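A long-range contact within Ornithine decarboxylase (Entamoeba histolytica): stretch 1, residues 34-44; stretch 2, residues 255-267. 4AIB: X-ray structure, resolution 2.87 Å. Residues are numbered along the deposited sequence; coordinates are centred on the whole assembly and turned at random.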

# COMPACT_ATOMS: atom_id res chain seq x y z
N GLU A 34 10.19 -19.59 -18.10
CA GLU A 34 9.36 -20.21 -19.13
C GLU A 34 7.92 -19.69 -19.09
O GLU A 34 7.27 -19.61 -20.13
N GLY A 35 7.45 -19.35 -17.90
CA GLY A 35 6.11 -18.79 -17.71
C GLY A 35 5.95 -17.42 -18.34
O GLY A 35 4.87 -17.07 -18.83
N VAL A 36 7.03 -16.64 -18.34
CA VAL A 36 7.06 -15.33 -19.00
C VAL A 36 7.08 -15.52 -20.51
O VAL A 36 6.30 -14.88 -21.23
N GLU A 37 7.96 -16.40 -20.98
CA GLU A 37 8.14 -16.67 -22.41
C GLU A 37 6.88 -17.21 -23.08
O GLU A 37 6.54 -16.80 -24.19
N LYS A 38 6.19 -18.12 -22.39
CA LYS A 38 4.96 -18.71 -22.91
C LYS A 38 3.83 -17.70 -23.03
O LYS A 38 2.97 -17.83 -23.90
N ALA A 39 3.84 -16.69 -22.16
CA ALA A 39 2.85 -15.61 -22.20
C ALA A 39 3.11 -14.65 -23.37
O ALA A 39 2.16 -14.12 -23.95
N VAL A 40 4.38 -14.45 -23.69
CA VAL A 40 4.78 -13.55 -24.78
C VAL A 40 4.50 -14.18 -26.15
O VAL A 40 3.90 -13.53 -27.02
N GLU A 41 4.93 -15.42 -26.34
CA GLU A 41 4.71 -16.13 -27.61
C GLU A 41 3.23 -16.46 -27.85
O GLU A 41 2.82 -16.67 -28.99
N ARG A 42 2.45 -16.50 -26.77
CA ARG A 42 1.00 -16.66 -26.85
C ARG A 42 0.36 -15.37 -27.37
O ARG A 42 -0.59 -15.41 -28.14
N TRP A 43 0.90 -14.23 -26.92
CA TRP A 43 0.43 -12.92 -27.35
C TRP A 43 0.78 -12.64 -28.78
O TRP A 43 -0.07 -12.17 -29.55
N LYS A 44 2.03 -12.91 -29.16
CA LYS A 44 2.52 -12.67 -30.52
C LYS A 44 1.82 -13.53 -31.56
O LYS A 44 1.73 -13.15 -32.73
N ILE A 255 -0.33 -0.57 -30.43
CA ILE A 255 0.33 -1.03 -29.21
C ILE A 255 -0.69 -1.27 -28.09
O ILE A 255 -1.81 -0.76 -28.14
N ALA A 256 -0.29 -2.07 -27.11
CA ALA A 256 -1.12 -2.35 -25.94
C ALA A 256 -0.31 -2.13 -24.66
O ALA A 256 0.91 -2.00 -24.71
N GLU A 257 -1.00 -2.08 -23.52
CA GLU A 257 -0.35 -1.89 -22.22
C GLU A 257 -0.64 -3.04 -21.24
O GLU A 257 -1.19 -2.80 -20.16
N PRO A 258 -0.27 -4.29 -21.60
CA PRO A 258 -0.61 -5.39 -20.70
C PRO A 258 0.36 -5.51 -19.53
O PRO A 258 1.57 -5.66 -19.73
N GLY A 259 -0.18 -5.44 -18.32
CA GLY A 259 0.62 -5.55 -17.10
C GLY A 259 0.36 -6.85 -16.37
O GLY A 259 1.25 -7.69 -16.25
N ARG A 260 -0.87 -7.00 -15.88
CA ARG A 260 -1.31 -8.20 -15.15
C ARG A 260 -1.13 -9.48 -15.96
O ARG A 260 -0.82 -10.54 -15.41
N TYR A 261 -1.34 -9.38 -17.28
CA TYR A 261 -1.20 -10.51 -18.19
C TYR A 261 0.22 -11.09 -18.19
O TYR A 261 0.40 -12.31 -18.10
N MET A 262 1.22 -10.21 -18.28
CA MET A 262 2.62 -10.62 -18.36
C MET A 262 3.21 -10.99 -17.00
O MET A 262 3.98 -11.95 -16.89
N ALA A 263 2.84 -10.23 -15.97
CA ALA A 263 3.44 -10.36 -14.64
C ALA A 263 2.93 -11.54 -13.81
O ALA A 263 3.63 -12.02 -12.92
N SER A 264 1.71 -12.00 -14.11
CA SER A 264 1.05 -13.05 -13.32
C SER A 264 1.86 -14.35 -13.25
O SER A 264 2.25 -14.78 -12.17
N ASN A 265 2.13 -14.94 -14.41
CA ASN A 265 2.81 -16.24 -14.47
C ASN A 265 4.33 -16.14 -14.32
O ASN A 265 5.03 -17.14 -14.47
N ALA A 266 4.82 -14.94 -14.01
CA ALA A 266 6.25 -14.68 -13.89
C ALA A 266 6.83 -15.15 -12.55
O ALA A 266 7.93 -15.70 -12.51
N PHE A 267 6.09 -14.91 -11.47
CA PHE A 267 6.58 -15.21 -10.13
C PHE A 267 5.68 -16.19 -9.37
O PHE A 267 4.47 -16.24 -9.60

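The contact between residues 34-44 and 255-267 of this decarboxylase is a largely apolar packing of a helix against a strand end, a turn and a short helix, fastened by a single hydrogen bond, and it illustrates how a glycine leaves room for close backbone approach while large side chains fill the space where the segments diverge. The two helices run roughly antiparallel, at 149°, with axes 9.0 Å apart at their closest.

Where the backbones come nearest, each pair includes a glycine or an alanine: Gly-35 faces Asn-265, with CA atoms 5.3 Å apart, and Val-36 faces Ala-266, with CA atoms 5.2 Å apart. Gly-35 CA lies 3.8 Å from Asn-265 O; a CB at Gly-35 would point toward the other stretch and fall 2.5 Å from that oxygen, a clash. One residue on, Val-36 (chi1 t) points sideways, yet its CG2 reaches Ala-266 CB at 3.7 Å.

Ala-39 and Tyr-261 supply the polar element. Both point toward the opposing stretch, and Tyr-261, with chi1 t, extends its ring so that its OH donates a hydrogen bond to Ala-39 O at 2.8 Å. That carbonyl also accepts the helical bond from Trp-43 N, so the phenol joins an oxygen already engaged in its own helix. The CD of Arg-42, an all-trans side chain, lies 3.5 Å from Tyr-261 OH, while its NE and NH2 find hydrogen-bond partners elsewhere in the structure.

Trp-43 (chi1 t, chi2 -74°) bridges several elements of the second stretch. Pro-258 CG sits over one face of its six-membered ring, 4.0 Å from the centroid in a CH-pi contact, while Ala-256 CB meets the ring edge, 3.6 Å from Trp-43 CZ2. Tyr-261 approaches obliquely, its CE2 3.6 Å from Trp-43 CE3. Met-262 starts sideways, but its m, m, t conformation brings the end nearer: SD lies 4.0 Å from Val-40 CG2, and CE lies 4.4 Å from Trp-43 CB.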

# COMPACT_ATOMS: atom_id res chain seq x y z
CB GLU A 34 9.36 -21.73 -18.99
CG GLU A 34 10.62 -22.41 -19.51
CD GLU A 34 10.47 -23.92 -19.63
OE1 GLU A 34 9.43 -24.39 -20.13
OE2 GLU A 34 11.42 -24.64 -19.24
CB VAL A 36 8.29 -14.50 -18.57
CG1 VAL A 36 8.24 -13.11 -19.19
CG2 VAL A 36 8.37 -14.39 -17.05
CB GLU A 37 9.31 -17.63 -22.64
CG GLU A 37 10.68 -17.02 -22.35
CD GLU A 37 11.82 -17.99 -22.60
OE1 GLU A 37 11.93 -18.52 -23.73
OE2 GLU A 37 12.61 -18.22 -21.66
CB LYS A 38 4.52 -19.91 -22.06
CG LYS A 38 5.24 -21.20 -22.39
CD LYS A 38 4.45 -22.41 -21.91
CE LYS A 38 5.03 -23.70 -22.49
NZ LYS A 38 4.17 -24.87 -22.19
CB ALA A 39 2.84 -14.85 -20.88
CB VAL A 40 6.27 -13.13 -24.66
CG1 VAL A 40 6.69 -12.28 -25.85
CG2 VAL A 40 6.50 -12.36 -23.37
CB GLU A 41 5.59 -17.39 -27.72
CG GLU A 41 5.31 -18.48 -26.70
CD GLU A 41 6.05 -19.77 -26.99
OE1 GLU A 41 5.86 -20.33 -28.09
OE2 GLU A 41 6.82 -20.23 -26.12
CB ARG A 42 0.43 -17.02 -25.48
CG ARG A 42 -1.05 -17.35 -25.45
CD ARG A 42 -1.57 -17.38 -24.02
NE ARG A 42 -2.99 -17.73 -23.95
CZ ARG A 42 -3.72 -17.69 -22.84
NH1 ARG A 42 -3.18 -17.31 -21.69
NH2 ARG A 42 -5.00 -18.04 -22.89
CB TRP A 43 1.01 -11.83 -26.44
CG TRP A 43 0.58 -10.43 -26.80
CD1 TRP A 43 1.02 -9.65 -27.88
CD2 TRP A 43 -0.39 -9.57 -26.10
NE1 TRP A 43 0.40 -8.43 -27.89
CE2 TRP A 43 -0.45 -8.31 -26.85
CE3 TRP A 43 -1.18 -9.72 -24.96
CZ2 TRP A 43 -1.27 -7.27 -26.46
CZ3 TRP A 43 -2.00 -8.66 -24.58
CH2 TRP A 43 -2.05 -7.46 -25.32
CB LYS A 44 4.03 -12.89 -30.59
CG LYS A 44 4.87 -11.78 -29.98
CD LYS A 44 6.35 -12.00 -30.24
CE LYS A 44 7.19 -10.85 -29.70
NZ LYS A 44 7.03 -9.59 -30.49
CB ILE A 255 1.45 -0.07 -28.73
CG1 ILE A 255 0.91 1.36 -28.56
CG2 ILE A 255 2.64 -0.12 -29.69
CD1 ILE A 255 1.82 2.27 -27.76
CB ALA A 256 -1.65 -3.77 -25.99
CB GLU A 257 -0.76 -0.55 -21.61
CG GLU A 257 -0.33 0.69 -22.39
CD GLU A 257 -0.92 1.98 -21.84
OE1 GLU A 257 -1.76 1.91 -20.91
OE2 GLU A 257 -0.56 3.07 -22.34
CB PRO A 258 -0.54 -6.62 -21.62
CG PRO A 258 0.34 -6.22 -22.76
CD PRO A 258 0.57 -4.74 -22.72
CB ARG A 260 -2.77 -8.03 -14.70
CG ARG A 260 -3.35 -9.23 -13.96
CD ARG A 260 -4.80 -9.00 -13.55
NE ARG A 260 -4.90 -8.20 -12.33
CZ ARG A 260 -4.93 -8.71 -11.10
NH1 ARG A 260 -4.87 -10.02 -10.91
NH2 ARG A 260 -5.03 -7.89 -10.06
CB TYR A 261 -1.62 -10.11 -19.61
CG TYR A 261 -1.36 -11.16 -20.67
CD1 TYR A 261 -2.25 -12.21 -20.87
CD2 TYR A 261 -0.23 -11.09 -21.48
CE1 TYR A 261 -2.02 -13.18 -21.84
CE2 TYR A 261 0.02 -12.05 -22.45
CZ TYR A 261 -0.88 -13.09 -22.62
OH TYR A 261 -0.64 -14.04 -23.59
CB MET A 262 3.47 -9.52 -19.01
CG MET A 262 3.07 -9.15 -20.43
SD MET A 262 3.43 -10.43 -21.64
CE MET A 262 2.99 -9.60 -23.16
CB ALA A 263 3.27 -9.06 -13.86
CB SER A 264 -0.36 -13.33 -13.85
OG SER A 264 -0.32 -13.86 -15.17
CB ASN A 265 2.43 -16.97 -15.76
CG ASN A 265 0.93 -17.08 -15.96
OD1 ASN A 265 0.19 -17.41 -15.03
ND2 ASN A 265 0.48 -16.81 -17.18
CB ALA A 266 6.53 -13.20 -14.09
CB PHE A 267 6.74 -13.93 -9.31
CG PHE A 267 7.85 -13.04 -9.80
CD1 PHE A 267 9.16 -13.24 -9.38
CD2 PHE A 267 7.58 -11.98 -10.67
CE1 PHE A 267 10.18 -12.42 -9.82
CE2 PHE A 267 8.60 -11.16 -11.11
CZ PHE A 267 9.90 -11.38 -10.69